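Local coordinates for protein 2-aminomuconic 6-semialdehyde dehydrogenase (Pseudomonas sp., PDB 7BZV) that oxidises 2-aminomuconate 6-semialdehyde to 2-aminomuconate with NAD+ as cofactor, in the meta-cleavage pathway of 2-aminophenol breakdown, and works as a tetramer, at residues W162-A167 with V174-S179; A419-T424 with H430-L435. All coordinates share one frame; numbering follows the deposited sequence.

Contact 1. Residues W162-A167 with V174-S179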
loop_
_atom_site.group_PDB
_atom_site.type_symbol
_atom_site.label_atom_id
_atom_site.label_comp_id
_atom_site.label_asym_id
_atom_site.label_seq_id
_atom_site.Cartn_x
_atom_site.Cartn_y
_atom_site.Cartn_z
ATOM N N TRP B 162 18.099 16.332 -2.595
ATOM C CA TRP B 162 17.453 15.057 -2.911
ATOM C C TRP B 162 17.914 13.932 -1.984
ATOM O O TRP B 162 17.145 13.003 -1.710
ATOM C CB TRP B 162 17.768 14.722 -4.361
ATOM C CG TRP B 162 17.401 13.400 -4.880
ATOM C CD1 TRP B 162 18.257 12.437 -5.351
ATOM C CD2 TRP B 162 16.091 12.869 -5.001
ATOM N NE1 TRP B 162 17.537 11.334 -5.761
ATOM C CE2 TRP B 162 16.208 11.574 -5.556
ATOM C CE3 TRP B 162 14.820 13.357 -4.692
ATOM C CZ2 TRP B 162 15.081 10.758 -5.824
ATOM C CZ3 TRP B 162 13.713 12.536 -4.926
ATOM C CH2 TRP B 162 13.853 11.270 -5.499
ATOM N N LYS B 163 19.158 13.996 -1.505
ATOM C CA LYS B 163 19.704 13.046 -0.529
ATOM C C LYS B 163 19.499 13.528 0.901
ATOM O O LYS B 163 19.090 12.742 1.758
ATOM C CB LYS B 163 21.208 12.819 -0.764
ATOM C CG LYS B 163 21.611 12.479 -2.205
ATOM C CD LYS B 163 20.717 11.394 -2.812
ATOM C CE LYS B 163 21.158 10.974 -4.232
ATOM N NZ LYS B 163 22.595 10.584 -4.355
ATOM N N VAL B 164 19.768 14.808 1.179
ATOM C CA VAL B 164 19.738 15.293 2.556
ATOM C C VAL B 164 18.321 15.250 3.099
ATOM O O VAL B 164 18.101 14.919 4.266
ATOM C CB VAL B 164 20.333 16.713 2.643
ATOM C CG1 VAL B 164 20.057 17.348 3.993
ATOM C CG2 VAL B 164 21.837 16.697 2.346
ATOM N N ALA B 165 17.325 15.566 2.263
ATOM C CA ALA B 165 15.968 15.656 2.797
ATOM C C ALA B 165 15.469 14.312 3.303
ATOM O O ALA B 165 15.007 14.240 4.456
ATOM C CB ALA B 165 15.026 16.222 1.736
ATOM N N PRO B 166 15.517 13.223 2.531
ATOM C CA PRO B 166 15.098 11.936 3.102
ATOM C C PRO B 166 16.028 11.453 4.213
ATOM O O PRO B 166 15.557 10.777 5.139
ATOM C CB PRO B 166 15.088 10.983 1.893
ATOM C CG PRO B 166 16.115 11.593 0.932
ATOM C CD PRO B 166 16.045 13.094 1.160
ATOM N N ALA B 167 17.330 11.722 4.124
ATOM C CA ALA B 167 18.233 11.258 5.185
ATOM C C ALA B 167 17.841 11.864 6.531
ATOM O O ALA B 167 17.739 11.152 7.541
ATOM C CB ALA B 167 19.678 11.598 4.831
ATOM N N VAL B 174 23.965 13.828 8.875
ATOM C CA VAL B 174 24.623 13.721 7.582
ATOM C C VAL B 174 26.002 14.364 7.621
ATOM O O VAL B 174 26.257 15.306 8.376
ATOM C CB VAL B 174 23.794 14.320 6.399
ATOM C CG1 VAL B 174 22.502 13.595 6.272
ATOM C CG2 VAL B 174 23.567 15.807 6.553
ATOM N N VAL B 175 26.905 13.792 6.829
ATOM C CA VAL B 175 28.190 14.402 6.489
ATOM C C VAL B 175 28.217 14.558 4.983
ATOM O O VAL B 175 28.192 13.558 4.254
ATOM C CB VAL B 175 29.384 13.571 6.972
ATOM C CG1 VAL B 175 30.675 14.265 6.596
ATOM C CG2 VAL B 175 29.315 13.399 8.475
ATOM N N VAL B 176 28.289 15.804 4.526
ATOM C CA VAL B 176 27.997 16.190 3.148
ATOM C C VAL B 176 29.259 16.778 2.555
ATOM O O VAL B 176 29.875 17.659 3.169
ATOM C CB VAL B 176 26.859 17.228 3.110
ATOM C CG1 VAL B 176 26.972 18.102 1.918
ATOM C CG2 VAL B 176 25.519 16.523 3.218
ATOM N N LYS B 177 29.646 16.298 1.377
ATOM C CA LYS B 177 30.773 16.900 0.658
ATOM C C LYS B 177 30.320 17.358 -0.716
ATOM O O LYS B 177 30.116 16.508 -1.607
ATOM C CB LYS B 177 31.941 15.934 0.501
ATOM C CG LYS B 177 33.216 16.650 -0.071
ATOM C CD LYS B 177 33.883 15.835 -1.195
ATOM C CE LYS B 177 33.842 16.504 -2.577
ATOM N NZ LYS B 177 34.505 15.662 -3.617
ATOM N N PRO B 178 30.137 18.649 -0.950
ATOM C CA PRO B 178 29.730 19.107 -2.285
ATOM C C PRO B 178 30.923 19.060 -3.228
ATOM O O PRO B 178 32.079 18.992 -2.804
ATOM C CB PRO B 178 29.282 20.550 -2.049
ATOM C CG PRO B 178 30.249 21.014 -0.873
ATOM C CD PRO B 178 30.383 19.773 -0.013
ATOM N N SER B 179 30.627 19.094 -4.524
ATOM C CA SER B 179 31.694 19.128 -5.514
ATOM C C SER B 179 32.616 20.312 -5.254
ATOM O O SER B 179 32.160 21.417 -4.940
ATOM C CB SER B 179 31.120 19.253 -6.918
ATOM O OG SER B 179 32.152 19.597 -7.832
#
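Val164 meets Val176, and Ala167 meets Val174, where helix 156-169 lies against strand 173-177 in a beta-alpha-beta unit of the aldehyde dehydrogenase fold. Only methyl groups make the contact, and no hydrogen bond crosses it. The two valine side chains of the first pair cross at about a right angle, touching through one branch each: Val164 CG2 lies 3.8 Å from Val176 CG2. In Val164 the other branch, CG1, takes the position anti to the backbone N (chi1 168°), which leaves CG2 beside that nitrogen and turned to the strand. One helical turn further on, Ala167 points its CB at the strand and comes within 3.7 Å of Val174 CG1. The later helix residue therefore pairs with the earlier strand residue, so the chain directions are roughly opposed here. Val174 and Val176 both face the helix, as the alternation of a strand requires; Val175 between them turns to the other face of the sheet and packs on Val146. Phe110 of helix 95-119 adds to the apolar surroundings of Val164, and Phe203 on strand 203-205 touches both Val164 and Val174. All four touching residues are buried, though they hide just 137 Å² from each other. The helix kinks where Pro166 N makes no bond to the preceding turn; the next backbone bond, Ala167 N to Lys163 O at 3.1 Å, reaches across the kink and encloses Val164.

Contact 2. Residues A419-T424 with H430-L435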
loop_
_atom_site.group_PDB
_atom_site.type_symbol
_atom_site.label_atom_id
_atom_site.label_comp_id
_atom_site.label_asym_id
_atom_site.label_seq_id
_atom_site.Cartn_x
_atom_site.Cartn_y
_atom_site.Cartn_z
ATOM N N ALA B 419 15.133 7.466 -20.739
ATOM C CA ALA B 419 14.730 7.539 -22.133
ATOM C C ALA B 419 13.584 8.535 -22.292
ATOM O O ALA B 419 12.875 8.838 -21.335
ATOM C CB ALA B 419 14.298 6.175 -22.686
ATOM N N THR B 420 13.454 9.086 -23.501
ATOM C CA THR B 420 12.332 9.965 -23.834
ATOM C C THR B 420 11.796 9.565 -25.203
ATOM O O THR B 420 12.548 9.504 -26.181
ATOM C CB THR B 420 12.735 11.447 -23.792
ATOM O OG1 THR B 420 11.599 12.282 -24.127
ATOM C CG2 THR B 420 13.885 11.741 -24.737
ATOM N N ILE B 421 10.499 9.267 -25.250
ATOM C CA ILE B 421 9.791 8.726 -26.407
ATOM C C ILE B 421 8.702 9.710 -26.829
ATOM O O ILE B 421 7.879 10.098 -25.997
ATOM C CB ILE B 421 9.076 7.408 -26.059
ATOM C CG1 ILE B 421 9.981 6.430 -25.284
ATOM C CG2 ILE B 421 8.472 6.750 -27.283
ATOM C CD1 ILE B 421 11.109 6.015 -26.082
ATOM N N TRP B 422 8.591 9.962 -28.132
ATOM C CA TRP B 422 7.632 10.926 -28.687
ATOM C C TRP B 422 6.782 10.204 -29.733
ATOM O O TRP B 422 7.293 9.798 -30.786
ATOM C CB TRP B 422 8.357 12.145 -29.288
ATOM C CG TRP B 422 9.027 12.967 -28.182
ATOM C CD1 TRP B 422 10.251 12.726 -27.613
ATOM C CD2 TRP B 422 8.471 14.077 -27.463
ATOM N NE1 TRP B 422 10.488 13.614 -26.611
ATOM C CE2 TRP B 422 9.415 14.445 -26.482
ATOM C CE3 TRP B 422 7.284 14.804 -27.563
ATOM C CZ2 TRP B 422 9.222 15.515 -25.636
ATOM C CZ3 TRP B 422 7.088 15.853 -26.709
ATOM C CH2 TRP B 422 8.055 16.197 -25.749
ATOM N N THR B 423 5.492 10.059 -29.434
ATOM C CA THR B 423 4.491 9.449 -30.314
ATOM C C THR B 423 3.123 9.858 -29.811
ATOM O O THR B 423 2.943 10.097 -28.613
ATOM C CB THR B 423 4.599 7.916 -30.327
ATOM O OG1 THR B 423 3.558 7.345 -31.129
ATOM C CG2 THR B 423 4.399 7.351 -28.921
ATOM N N THR B 424 2.152 9.926 -30.723
ATOM C CA THR B 424 0.759 10.111 -30.326
ATOM C C THR B 424 -0.022 8.810 -30.383
ATOM O O THR B 424 -1.235 8.829 -30.172
ATOM C CB THR B 424 0.065 11.181 -31.197
ATOM O OG1 THR B 424 0.134 10.810 -32.579
ATOM C CG2 THR B 424 0.772 12.503 -30.996
ATOM N N HIS B 430 2.920 3.105 -24.735
ATOM C CA HIS B 430 3.030 2.243 -23.567
ATOM C C HIS B 430 3.948 1.065 -23.851
ATOM O O HIS B 430 4.813 0.742 -23.036
ATOM C CB HIS B 430 1.635 1.782 -23.130
ATOM C CG HIS B 430 0.826 2.880 -22.513
ATOM N ND1 HIS B 430 1.021 3.318 -21.223
ATOM C CD2 HIS B 430 -0.127 3.685 -23.038
ATOM C CE1 HIS B 430 0.200 4.322 -20.968
ATOM N NE2 HIS B 430 -0.527 4.553 -22.048
ATOM N N ARG B 431 3.825 0.452 -25.026
ATOM C CA ARG B 431 4.689 -0.682 -25.379
ATOM C C ARG B 431 6.162 -0.316 -25.362
ATOM O O ARG B 431 6.992 -1.028 -24.791
ATOM C CB ARG B 431 4.373 -1.179 -26.797
ATOM C CG ARG B 431 3.400 -2.235 -26.952
ATOM C CD ARG B 431 3.464 -2.844 -28.377
ATOM N NE ARG B 431 3.699 -1.916 -29.496
ATOM C CZ ARG B 431 2.741 -1.434 -30.293
ATOM N NH1 ARG B 431 1.466 -1.748 -30.076
ATOM N NH2 ARG B 431 3.053 -0.646 -31.303
ATOM N N VAL B 432 6.520 0.754 -26.073
ATOM C CA VAL B 432 7.926 1.105 -26.241
ATOM C C VAL B 432 8.523 1.628 -24.936
ATOM O O VAL B 432 9.636 1.238 -24.543
ATOM C CB VAL B 432 8.084 2.120 -27.397
ATOM C CG1 VAL B 432 9.506 2.600 -27.514
ATOM C CG2 VAL B 432 7.621 1.482 -28.690
ATOM N N SER B 433 7.812 2.526 -24.247
ATOM C CA SER B 433 8.381 3.146 -23.049
ATOM C C SER B 433 8.689 2.085 -21.991
ATOM O O SER B 433 9.743 2.125 -21.346
ATOM C CB SER B 433 7.451 4.239 -22.487
ATOM O OG SER B 433 6.216 3.706 -22.112
ATOM N N GLU B 434 7.822 1.081 -21.853
ATOM C CA GLU B 434 8.025 0.069 -20.812
ATOM C C GLU B 434 9.181 -0.867 -21.122
ATOM O O GLU B 434 9.715 -1.494 -20.202
ATOM C CB GLU B 434 6.773 -0.798 -20.604
ATOM C CG GLU B 434 5.635 -0.151 -19.849
ATOM C CD GLU B 434 4.378 -1.017 -19.837
ATOM O OE1 GLU B 434 3.257 -0.457 -20.074
ATOM O OE2 GLU B 434 4.530 -2.245 -19.616
ATOM N N LEU B 435 9.523 -1.047 -22.392
ATOM C CA LEU B 435 10.605 -1.931 -22.780
ATOM C C LEU B 435 11.957 -1.246 -22.743
ATOM O O LEU B 435 12.964 -1.908 -22.983
ATOM C CB LEU B 435 10.321 -2.482 -24.180
ATOM C CG LEU B 435 9.191 -3.519 -24.247
ATOM C CD1 LEU B 435 8.851 -3.830 -25.713
ATOM C CD2 LEU B 435 9.547 -4.796 -23.460
#
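Strand 418-422 and helix 426-435 approach most closely at Ile421 and Ser433, whose CA atoms stand 6.7 Å apart in a beta-alpha-beta unit that strand 440-443 completes. Ile421 carries the strand's side of the contact: it points toward the helix, and its side chain reaches two successive residues, Val432 and Ser433. Its CG1 lies beside the backbone N and anti to the carbonyl carbon (chi1 -47°), and from there the chain ends at Val432: CD1 comes within 4.0 Å of Val432 CG1, the two side chains crossing obliquely. Further back along the same branch, Ile421 CG1 passes 4.3 Å from Ser433 CA, so the serine takes part through its backbone carbon and CB. The serine's polar end is engaged within the helix, where OG hydrogen-bonds to Ala429 O. The three touching residues are buried, with 108 Å² hidden between the segments. Other parts of this helix meet the rest of the tetramer: Glu434 OE2 forms a salt bridge with Arg126 of a neighbouring subunit, and His430 NE2 hydrogen-bonds to His430 NE2 of another. Thr420 and Trp422, on the other side of the strand from Ile421, pack against Met275 of helix 268-280. There the indole NE1 of Trp422 reaches Thr420 OG1 at 3.0 Å, a weak hydrogen bond bent to 121° at the hydrogen.

In the fold
Both segments of contact 1 precede those of contact 2 in the sequence. The centres of the two contacts are about 33 Å apart and their nearest atoms about 15 Å. Each packs a helix on a strand within a beta-alpha-beta unit, but on different sheets: strand 173-177 belongs to the eight-stranded mixed sheet, strand 418-422 to the seven-stranded one. As in other aldehyde dehydrogenases, the first sheet probably belongs to the NAD-binding domain and the second to the catalytic domain. The centre of contact 1 lies about 11 Å from the centre of the chain, and no other subunit touches its segments. That of contact 2 lies about 23 Å from it, and its segments meet all three other subunits, linking that sheet to the tetramer.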